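Local structure of glutamate racemase (Escherichia coli, 2JFN) at residues A[67-72]-A[100-105]; A[74-79]-A[107-112]. The protein belongs to the Asp/Glu/hydantoin racemase family, an alpha/beta protein modelled with glutamic acid and uridine-5'-diphosphate-N-acetylmuramoyl-L-alanine bound. All coordinates share one frame; numbering follows the deposited sequence.

Contact 1. Residues A[67-72]-A[100-105]; sequences FIVERV and LPALRE. With UMA (uridine-5'-diphosphate-N-acetylmuramoyl-L-alanine), chain C.
V69 and V72 meet A102 and L103 through just two pairs of methyl groups, yet the second segment also delivers R104, whose guanidinium clasps a ligand carboxylate. Segments 67-72 and 100-105 belong to helices 65-82 and 93-106 of an alpha/beta domain, and helix 93-106 is the connecting helix of a beta-alpha-beta crossover from strand 87-90 to the parallel strand 111-112. Within the two segments the backbones come closest at V69 and A102, whose CA atoms are 7.2 Å apart. Alanine suits this point because its single methyl takes up little room between the backbones: a chi1 of 177° turns the V69 CG1 branch, rather than CG2, onto A102 CB at 3.6 Å. One turn further along, V72 points its side chain toward the other helix, where V72 CG1 meets L103 CD1 at 4.0 Å, the two side chains crossing at about a right angle. Leucine is apt here, since its CB does not aim at the partner but its longer branch brings the terminal methyl across. V69 also packs on V98 and V72 on S99, while A102 and L103 touch V73.

Apart from this seam, R104 runs extended from CG to NE and lays the edge of its guanidinium against the carboxylate of UMA, with UMA C22 in the same plane. The grip is bidentate: R104 NH1 donates to UMA O20 at 3.0 Å, with an N-H...O angle of 164°, and R104 NH2 donates to UMA O19 at 2.6 Å. Arginine suits this place because two N-H groups side by side match two carboxylate oxygens. L100, one turn earlier, covers one guanidinium face through CB, and L100 CD1 reaches 3.2 Å from UMA O20.

Contact 2. Residues A[74-79]-A[107-112]; sequences AIVTAV and FDFPVV
F107, the first residue to leave helical geometry after helix 93-106, turns its side chain back toward V76 and T77 of helix 65-82. V76 CG1 lies over one face of the F107 ring, 3.7 Å from the centroid and 23° off the ring normal, a CH-pi contact offset toward the rim at CE1 and CZ. A valine suits this spot because the branch anti to its backbone N (chi1 176°) can rest on the flat ring, and phenylalanine offers that methyl a broad apolar surface at a buried site. T77 comes to the same ring from its edge: OG1 lies near the ring plane, 3.4 Å from F107 CZ. Threonine fits here because its hydroxyl is hydrogen-bonded to V73 O, one turn back, and to K106 NZ, while still standing beside the aromatic rim. The loop at the start of this segment closes a beta-alpha-beta crossover, leading from helix 93-106 into strand 111-112, parallel to strand 87-90. Beyond D108 the chain reaches F109, where a chi1 of 50° sets CG between the backbone N and the carbonyl carbon and brings one ring face against F107 CB, 3.4 Å from the ring plane. The edge of this second apolar ring reaches V76, with F109 CZ 3.7 Å from V76 CG1. One methyl thus touches two phenylalanines, a face of one and an edge of the other. P110 and V112 then bond through their backbones to strand 87-90, and V112 also touches UMA.

In the fold
Contacts 1 and 2 lie side by side, their centres about 9 Å apart, on the same side of the chain's centre. Both use helix 65-82, an earlier turn in contact 1 and a later one in contact 2, while their second segments follow each other from helix 93-106 into strand 111-112. Along the chain the segments alternate: 67-72, 74-79, 100-105, 107-112. The apolar layer is continuous, with L103 CD2 packing 3.9 Å from V76 CG2 and L100 and L103 reaching V111. A probable hydrogen bond, R104 NH2 to V111 O at 2.9 Å, ties the ligand-binding arginine to the sheet, consistent with V111 helping to position it.

Contact 1. Residues A[67-72]-A[100-105]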
ATOM      1  N   PHE A  67      10.717  10.709 -11.395  1.00 32.84           N
ATOM      2  CA  PHE A  67      11.306  10.826 -10.066  1.00 31.99           C
ATOM      3  C   PHE A  67      10.999   9.570  -9.255  1.00 31.40           C
ATOM      4  O   PHE A  67      11.898   8.965  -8.674  1.00 31.16           O
ATOM      5  CB  PHE A  67      10.748  12.043  -9.317  1.00 31.83           C
ATOM      6  CG  PHE A  67      11.015  12.003  -7.838  1.00 31.22           C
ATOM      7  CD1 PHE A  67      12.287  12.272  -7.335  1.00 31.15           C
ATOM      8  CD2 PHE A  67      10.016  11.607  -6.954  1.00 31.38           C
ATOM      9  CE1 PHE A  67      12.562  12.142  -5.969  1.00 30.97           C
ATOM     10  CE2 PHE A  67      10.283  11.473  -5.585  1.00 31.33           C
ATOM     11  CZ  PHE A  67      11.560  11.742  -5.097  1.00 30.62           C
ATOM     12  N   ILE A  68       9.723   9.190  -9.222  1.00 30.67           N
ATOM     13  CA  ILE A  68       9.280   8.020  -8.470  1.00 30.11           C
ATOM     14  C   ILE A  68      10.078   6.749  -8.772  1.00 30.38           C
ATOM     15  O   ILE A  68      10.532   6.062  -7.853  1.00 29.53           O
ATOM     16  CB  ILE A  68       7.772   7.734  -8.710  1.00 29.93           C
ATOM     17  CG1 ILE A  68       6.926   8.876  -8.133  1.00 30.20           C
ATOM     18  CG2 ILE A  68       7.373   6.410  -8.059  1.00 29.25           C
ATOM     19  CD1 ILE A  68       5.424   8.647  -8.221  1.00 30.32           C
ATOM     20  N   VAL A  69      10.248   6.429 -10.053  1.00 30.39           N
ATOM     21  CA  VAL A  69      10.993   5.231 -10.425  1.00 30.68           C
ATOM     22  C   VAL A  69      12.411   5.269  -9.862  1.00 30.46           C
ATOM     23  O   VAL A  69      12.851   4.312  -9.223  1.00 30.83           O
ATOM     24  CB  VAL A  69      11.064   5.064 -11.964  1.00 31.33           C
ATOM     25  CG1 VAL A  69      11.917   3.848 -12.320  1.00 31.13           C
ATOM     26  CG2 VAL A  69       9.655   4.906 -12.533  1.00 31.78           C
ATOM     27  N   GLU A  70      13.114   6.379 -10.087  1.00 29.88           N
ATOM     28  CA  GLU A  70      14.486   6.529  -9.608  1.00 30.07           C
ATOM     29  C   GLU A  70      14.574   6.458  -8.086  1.00 28.57           C
ATOM     30  O   GLU A  70      15.487   5.839  -7.528  1.00 28.03           O
ATOM     31  CB  GLU A  70      15.086   7.867 -10.069  1.00 31.73           C
ATOM     32  CG  GLU A  70      15.295   8.017 -11.581  1.00 35.37           C
ATOM     33  CD  GLU A  70      16.193   6.939 -12.175  1.00 37.49           C
ATOM     34  OE1 GLU A  70      17.207   6.572 -11.537  1.00 39.42           O
ATOM     35  OE2 GLU A  70      15.890   6.462 -13.292  1.00 39.33           O
ATOM     36  N   ARG A  71      13.623   7.106  -7.428  1.00 26.83           N
ATOM     37  CA  ARG A  71      13.581   7.150  -5.972  1.00 25.52           C
ATOM     38  C   ARG A  71      13.366   5.775  -5.350  1.00 24.66           C
ATOM     39  O   ARG A  71      14.100   5.386  -4.443  1.00 24.09           O
ATOM     40  CB  ARG A  71      12.477   8.108  -5.515  1.00 25.00           C
ATOM     41  CG  ARG A  71      12.353   8.273  -4.006  1.00 24.55           C
ATOM     42  CD  ARG A  71      13.601   8.892  -3.385  1.00 24.30           C
ATOM     43  NE  ARG A  71      13.383   9.172  -1.964  1.00 24.43           N
ATOM     44  CZ  ARG A  71      14.323   9.585  -1.122  1.00 24.76           C
ATOM     45  NH1 ARG A  71      15.569   9.773  -1.546  1.00 24.34           N
ATOM     46  NH2 ARG A  71      14.018   9.800   0.150  1.00 24.54           N
ATOM     47  N   VAL A  72      12.370   5.038  -5.837  1.00 23.70           N
ATOM     48  CA  VAL A  72      12.095   3.717  -5.282  1.00 23.69           C
ATOM     49  C   VAL A  72      13.256   2.754  -5.542  1.00 23.44           C
ATOM     50  O   VAL A  72      13.595   1.940  -4.683  1.00 23.28           O
ATOM     51  CB  VAL A  72      10.780   3.139  -5.846  1.00 23.55           C
ATOM     52  CG1 VAL A  72      10.521   1.763  -5.251  1.00 23.48           C
ATOM     53  CG2 VAL A  72       9.620   4.082  -5.503  1.00 24.07           C
ATOM     54  N   LEU A 100       7.945  -1.298 -11.093  1.00 32.41           N
ATOM     55  CA  LEU A 100       8.225  -2.726 -11.220  1.00 31.86           C
ATOM     56  C   LEU A 100       9.257  -3.145 -12.282  1.00 31.53           C
ATOM     57  O   LEU A 100      10.184  -3.897 -11.985  1.00 31.21           O
ATOM     58  CB  LEU A 100       6.912  -3.490 -11.415  1.00 31.39           C
ATOM     59  CG  LEU A 100       5.927  -3.414 -10.241  1.00 31.77           C
ATOM     60  CD1 LEU A 100       4.738  -4.333 -10.513  1.00 31.20           C
ATOM     61  CD2 LEU A 100       6.621  -3.838  -8.942  1.00 31.65           C
ATOM     62  N   PRO A 101       9.111  -2.676 -13.528  1.00 31.41           N
ATOM     63  CA  PRO A 101      10.096  -3.069 -14.544  1.00 31.39           C
ATOM     64  C   PRO A 101      11.533  -2.740 -14.134  1.00 31.01           C
ATOM     65  O   PRO A 101      12.426  -3.585 -14.227  1.00 30.97           O
ATOM     66  CB  PRO A 101       9.654  -2.279 -15.773  1.00 31.54           C
ATOM     67  CG  PRO A 101       8.157  -2.262 -15.612  1.00 31.94           C
ATOM     68  CD  PRO A 101       7.998  -1.929 -14.137  1.00 31.74           C
ATOM     69  N   ALA A 102      11.745  -1.511 -13.675  1.00 30.66           N
ATOM     70  CA  ALA A 102      13.067  -1.053 -13.262  1.00 30.28           C
ATOM     71  C   ALA A 102      13.622  -1.842 -12.081  1.00 29.99           C
ATOM     72  O   ALA A 102      14.817  -2.161 -12.039  1.00 29.77           O
ATOM     73  CB  ALA A 102      13.020   0.436 -12.924  1.00 30.65           C
ATOM     74  N   LEU A 103      12.756  -2.158 -11.123  1.00 29.36           N
ATOM     75  CA  LEU A 103      13.165  -2.916  -9.946  1.00 28.42           C
ATOM     76  C   LEU A 103      13.489  -4.363 -10.292  1.00 28.66           C
ATOM     77  O   LEU A 103      14.450  -4.933  -9.778  1.00 27.90           O
ATOM     78  CB  LEU A 103      12.063  -2.885  -8.890  1.00 27.97           C
ATOM     79  CG  LEU A 103      11.819  -1.522  -8.236  1.00 27.49           C
ATOM     80  CD1 LEU A 103      10.505  -1.551  -7.453  1.00 26.76           C
ATOM     81  CD2 LEU A 103      12.993  -1.177  -7.327  1.00 26.64           C
ATOM     82  N   ARG A 104      12.690  -4.954 -11.172  1.00 28.64           N
ATOM     83  CA  ARG A 104      12.910  -6.337 -11.555  1.00 29.38           C
ATOM     84  C   ARG A 104      14.153  -6.497 -12.413  1.00 29.24           C
ATOM     85  O   ARG A 104      14.734  -7.573 -12.471  1.00 28.87           O
ATOM     86  CB  ARG A 104      11.671  -6.884 -12.267  1.00 29.44           C
ATOM     87  CG  ARG A 104      10.536  -7.168 -11.292  1.00 30.55           C
ATOM     88  CD  ARG A 104       9.190  -7.424 -11.974  1.00 31.09           C
ATOM     89  NE  ARG A 104       8.180  -7.731 -10.963  1.00 31.83           N
ATOM     90  CZ  ARG A 104       6.864  -7.652 -11.150  1.00 31.39           C
ATOM     91  NH1 ARG A 104       6.371  -7.272 -12.317  1.00 31.47           N
ATOM     92  NH2 ARG A 104       6.043  -7.945 -10.155  1.00 30.99           N
ATOM     93  N   GLU A 105      14.563  -5.419 -13.069  1.00 29.80           N
ATOM     94  CA  GLU A 105      15.761  -5.450 -13.897  1.00 31.03           C
ATOM     95  C   GLU A 105      17.005  -5.324 -13.021  1.00 30.44           C
ATOM     96  O   GLU A 105      17.989  -6.036 -13.219  1.00 31.06           O
ATOM     97  CB  GLU A 105      15.745  -4.307 -14.917  1.00 32.41           C
ATOM     98  CG  GLU A 105      17.107  -4.034 -15.559  1.00 34.95           C
ATOM     99  CD  GLU A 105      17.628  -5.211 -16.367  1.00 36.39           C
ATOM    100  OE1 GLU A 105      18.854  -5.256 -16.636  1.00 37.63           O
ATOM    101  OE2 GLU A 105      16.816  -6.087 -16.739  1.00 37.49           O
TER
HETATM  102  N1  UMA C1286      -2.792  -8.451  -6.296  1.00 29.94           N
HETATM  103  C2  UMA C1286      -1.697  -7.476  -6.527  1.00 29.32           C
HETATM  104  N3  UMA C1286      -0.427  -8.024  -6.625  1.00 29.55           N
HETATM  105  C4  UMA C1286      -0.110  -9.388  -6.526  1.00 29.59           C
HETATM  106  C5  UMA C1286      -1.281 -10.331  -6.289  1.00 29.56           C
HETATM  107  C6  UMA C1286      -2.527  -9.826  -6.186  1.00 29.26           C
HETATM  108  O2  UMA C1286      -1.869  -6.271  -6.623  1.00 29.70           O
HETATM  109  O4  UMA C1286       1.054  -9.747  -6.625  1.00 30.57           O
HETATM  110  C1B UMA C1286      -4.178  -7.872  -6.184  1.00 29.97           C
HETATM  111  C2B UMA C1286      -4.783  -7.648  -7.559  1.00 30.33           C
HETATM  112  O2' UMA C1286      -5.549  -6.387  -7.678  1.00 29.77           O
HETATM  113  C3B UMA C1286      -5.631  -8.832  -7.885  1.00 30.56           C
HETATM  114  C4B UMA C1286      -6.128  -9.143  -6.486  1.00 31.30           C
HETATM  115  O4B UMA C1286      -5.107  -8.740  -5.580  1.00 30.67           O
HETATM  116  O3B UMA C1286      -6.617  -8.304  -8.812  1.00 31.06           O
HETATM  117  C5B UMA C1286      -6.393 -10.571  -6.222  1.00 31.78           C
HETATM  118  O5B UMA C1286      -5.336 -11.342  -6.673  1.00 33.40           O
HETATM  119  PA  UMA C1286      -5.365 -12.931  -6.729  1.00 34.79           P
HETATM  120  O1A UMA C1286      -3.948 -13.314  -6.803  1.00 34.47           O
HETATM  121  O2A UMA C1286      -6.094 -13.427  -5.606  1.00 33.73           O
HETATM  122  O3A UMA C1286      -6.081 -13.218  -8.154  1.00 35.18           O
HETATM  123  PB  UMA C1286      -6.489 -12.290  -9.386  1.00 37.02           P
HETATM  124  O1B UMA C1286      -7.470 -11.290  -9.021  1.00 36.86           O
HETATM  125  O2B UMA C1286      -6.787 -13.173 -10.518  1.00 37.25           O
HETATM  126  O1' UMA C1286      -5.026 -11.628  -9.732  1.00 37.25           O
HETATM  127  C1' UMA C1286      -4.189 -11.936 -10.847  1.00 37.93           C
HETATM  128  C2' UMA C1286      -2.733 -11.950 -10.464  1.00 38.46           C
HETATM  129  N2' UMA C1286      -2.439 -12.981  -9.452  1.00 38.63           N
HETATM  130  C7' UMA C1286      -1.693 -14.063  -9.731  1.00 39.00           C
HETATM  131  O7' UMA C1286      -1.075 -14.173 -10.786  1.00 39.50           O
HETATM  132  C8' UMA C1286      -1.600 -15.168  -8.701  1.00 39.26           C
HETATM  133  C3' UMA C1286      -2.353 -10.545  -9.967  1.00 38.65           C
HETATM  134  O3' UMA C1286      -0.918 -10.473  -9.666  1.00 39.05           O
HETATM  135  C4' UMA C1286      -2.701  -9.465 -11.019  1.00 38.99           C
HETATM  136  O4' UMA C1286      -2.382  -8.173 -10.540  1.00 39.14           O
HETATM  137  C5' UMA C1286      -4.188  -9.545 -11.378  1.00 39.08           C
HETATM  138  O5' UMA C1286      -4.484 -10.917 -11.840  1.00 38.34           O
HETATM  139  C6' UMA C1286      -4.594  -8.614 -12.506  1.00 39.49           C
HETATM  140  O6' UMA C1286      -3.781  -8.842 -13.647  1.00 40.33           O
HETATM  141  C18 UMA C1286       0.202 -10.866 -10.499  1.00 39.32           C
HETATM  142  C19 UMA C1286       0.821  -9.735 -11.252  1.00 39.68           C
HETATM  143  O18 UMA C1286       1.353  -9.916 -12.333  1.00 40.46           O
HETATM  144  C20 UMA C1286       1.155 -11.733  -9.650  1.00 39.34           C
HETATM  145  N4  UMA C1286       0.742  -8.540 -10.644  1.00 39.52           N
HETATM  146  C21 UMA C1286       1.395  -7.304 -11.097  1.00 39.62           C
HETATM  147  C22 UMA C1286       2.917  -7.437 -11.402  1.00 39.22           C
HETATM  148  O19 UMA C1286       3.561  -8.285 -10.744  1.00 39.54           O
HETATM  149  O20 UMA C1286       3.429  -6.711 -12.292  1.00 39.22           O
HETATM  150  C23 UMA C1286       1.180  -6.205 -10.049  1.00 39.39           C

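Contact 2. Residues A[74-79]-A[107-112]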
ATOM      1  N   ALA A  74      16.359   3.623  -5.781  1.00 22.61           N
ATOM      2  CA  ALA A  74      17.427   4.032  -4.865  1.00 22.36           C
ATOM      3  C   ALA A  74      17.152   3.545  -3.436  1.00 22.47           C
ATOM      4  O   ALA A  74      18.065   3.109  -2.733  1.00 21.70           O
ATOM      5  CB  ALA A  74      17.591   5.554  -4.877  1.00 22.18           C
ATOM      6  N   ILE A  75      15.899   3.622  -2.995  1.00 22.12           N
ATOM      7  CA  ILE A  75      15.585   3.163  -1.653  1.00 22.33           C
ATOM      8  C   ILE A  75      15.786   1.643  -1.513  1.00 22.41           C
ATOM      9  O   ILE A  75      16.351   1.183  -0.524  1.00 22.76           O
ATOM     10  CB  ILE A  75      14.141   3.560  -1.248  1.00 22.09           C
ATOM     11  CG1 ILE A  75      14.058   5.084  -1.086  1.00 22.35           C
ATOM     12  CG2 ILE A  75      13.749   2.857   0.055  1.00 21.64           C
ATOM     13  CD1 ILE A  75      12.648   5.628  -0.863  1.00 21.88           C
ATOM     14  N   VAL A  76      15.344   0.860  -2.494  1.00 22.98           N
ATOM     15  CA  VAL A  76      15.516  -0.593  -2.404  1.00 22.84           C
ATOM     16  C   VAL A  76      17.007  -0.933  -2.466  1.00 23.01           C
ATOM     17  O   VAL A  76      17.472  -1.891  -1.854  1.00 22.66           O
ATOM     18  CB  VAL A  76      14.780  -1.337  -3.545  1.00 23.18           C
ATOM     19  CG1 VAL A  76      15.070  -2.844  -3.453  1.00 23.17           C
ATOM     20  CG2 VAL A  76      13.268  -1.082  -3.447  1.00 22.52           C
ATOM     21  N   THR A  77      17.760  -0.137  -3.211  1.00 23.25           N
ATOM     22  CA  THR A  77      19.196  -0.352  -3.316  1.00 23.42           C
ATOM     23  C   THR A  77      19.842  -0.159  -1.943  1.00 23.65           C
ATOM     24  O   THR A  77      20.695  -0.952  -1.530  1.00 23.58           O
ATOM     25  CB  THR A  77      19.809   0.630  -4.322  1.00 23.36           C
ATOM     26  OG1 THR A  77      19.247   0.370  -5.614  1.00 23.52           O
ATOM     27  CG2 THR A  77      21.328   0.469  -4.391  1.00 23.84           C
ATOM     28  N   ALA A  78      19.421   0.888  -1.239  1.00 23.68           N
ATOM     29  CA  ALA A  78      19.959   1.189   0.084  1.00 24.18           C
ATOM     30  C   ALA A  78      19.576   0.104   1.080  1.00 24.10           C
ATOM     31  O   ALA A  78      20.391  -0.303   1.907  1.00 23.96           O
ATOM     32  CB  ALA A  78      19.452   2.550   0.567  1.00 24.04           C
ATOM     33  N   VAL A  79      18.336  -0.370   1.009  1.00 23.77           N
ATOM     34  CA  VAL A  79      17.919  -1.419   1.924  1.00 24.22           C
ATOM     35  C   VAL A  79      18.764  -2.670   1.687  1.00 24.69           C
ATOM     36  O   VAL A  79      19.246  -3.287   2.641  1.00 24.55           O
ATOM     37  CB  VAL A  79      16.428  -1.788   1.746  1.00 23.88           C
ATOM     38  CG1 VAL A  79      16.080  -2.951   2.661  1.00 23.31           C
ATOM     39  CG2 VAL A  79      15.545  -0.584   2.073  1.00 23.95           C
ATOM     40  N   PHE A 107      17.310  -5.868  -9.566  1.00 28.37           N
ATOM     41  CA  PHE A 107      17.483  -6.859  -8.518  1.00 28.51           C
ATOM     42  C   PHE A 107      17.243  -8.306  -8.898  1.00 28.85           C
ATOM     43  O   PHE A 107      16.510  -8.606  -9.839  1.00 28.61           O
ATOM     44  CB  PHE A 107      16.620  -6.479  -7.314  1.00 28.11           C
ATOM     45  CG  PHE A 107      16.879  -5.084  -6.818  1.00 27.86           C
ATOM     46  CD1 PHE A 107      16.026  -4.038  -7.159  1.00 27.53           C
ATOM     47  CD2 PHE A 107      18.013  -4.807  -6.061  1.00 27.75           C
ATOM     48  CE1 PHE A 107      16.304  -2.732  -6.756  1.00 27.08           C
ATOM     49  CE2 PHE A 107      18.302  -3.500  -5.650  1.00 27.41           C
ATOM     50  CZ  PHE A 107      17.445  -2.465  -6.000  1.00 27.01           C
ATOM     51  N   ASP A 108      17.874  -9.199  -8.143  1.00 29.16           N
ATOM     52  CA  ASP A 108      17.752 -10.627  -8.384  1.00 29.72           C
ATOM     53  C   ASP A 108      16.975 -11.354  -7.308  1.00 29.83           C
ATOM     54  O   ASP A 108      17.310 -12.469  -6.903  1.00 30.36           O
ATOM     55  CB  ASP A 108      19.132 -11.246  -8.569  1.00 29.47           C
ATOM     56  CG  ASP A 108      19.782 -10.792  -9.850  1.00 29.74           C
ATOM     57  OD1 ASP A 108      19.164 -10.991 -10.918  1.00 29.19           O
ATOM     58  OD2 ASP A 108      20.893 -10.228  -9.794  1.00 29.72           O
ATOM     59  N   PHE A 109      15.936 -10.691  -6.830  1.00 29.48           N
ATOM     60  CA  PHE A 109      15.043 -11.278  -5.852  1.00 29.36           C
ATOM     61  C   PHE A 109      13.677 -10.875  -6.374  1.00 28.99           C
ATOM     62  O   PHE A 109      13.535  -9.846  -7.040  1.00 28.79           O
ATOM     63  CB  PHE A 109      15.313 -10.755  -4.430  1.00 28.81           C
ATOM     64  CG  PHE A 109      15.396  -9.264  -4.320  1.00 29.18           C
ATOM     65  CD1 PHE A 109      14.251  -8.474  -4.416  1.00 29.09           C
ATOM     66  CD2 PHE A 109      16.625  -8.645  -4.097  1.00 28.19           C
ATOM     67  CE1 PHE A 109      14.332  -7.085  -4.290  1.00 29.20           C
ATOM     68  CE2 PHE A 109      16.719  -7.265  -3.971  1.00 28.87           C
ATOM     69  CZ  PHE A 109      15.571  -6.477  -4.066  1.00 28.19           C
ATOM     70  N   PRO A 110      12.659 -11.700  -6.119  1.00 29.04           N
ATOM     71  CA  PRO A 110      11.327 -11.351  -6.615  1.00 29.02           C
ATOM     72  C   PRO A 110      10.781 -10.051  -6.033  1.00 28.61           C
ATOM     73  O   PRO A 110      11.036  -9.714  -4.878  1.00 28.77           O
ATOM     74  CB  PRO A 110      10.494 -12.579  -6.247  1.00 28.79           C
ATOM     75  CG  PRO A 110      11.159 -13.076  -5.007  1.00 29.59           C
ATOM     76  CD  PRO A 110      12.626 -12.942  -5.327  1.00 28.89           C
ATOM     77  N   VAL A 111      10.048  -9.316  -6.857  1.00 28.61           N
ATOM     78  CA  VAL A 111       9.451  -8.059  -6.432  1.00 28.17           C
ATOM     79  C   VAL A 111       7.945  -8.163  -6.620  1.00 28.51           C
ATOM     80  O   VAL A 111       7.473  -8.536  -7.691  1.00 28.55           O
ATOM     81  CB  VAL A 111       9.982  -6.871  -7.261  1.00 27.94           C
ATOM     82  CG1 VAL A 111       9.349  -5.566  -6.774  1.00 26.91           C
ATOM     83  CG2 VAL A 111      11.514  -6.802  -7.158  1.00 27.23           C
ATOM     84  N   VAL A 112       7.197  -7.845  -5.572  1.00 28.78           N
ATOM     85  CA  VAL A 112       5.743  -7.899  -5.636  1.00 29.08           C
ATOM     86  C   VAL A 112       5.194  -6.492  -5.786  1.00 29.49           C
ATOM     87  O   VAL A 112       5.658  -5.559  -5.125  1.00 29.47           O
ATOM     88  CB  VAL A 112       5.154  -8.550  -4.362  1.00 29.31           C
ATOM     89  CG1 VAL A 112       3.632  -8.514  -4.398  1.00 29.34           C
ATOM     90  CG2 VAL A 112       5.634  -9.973  -4.255  1.00 28.86           C
TER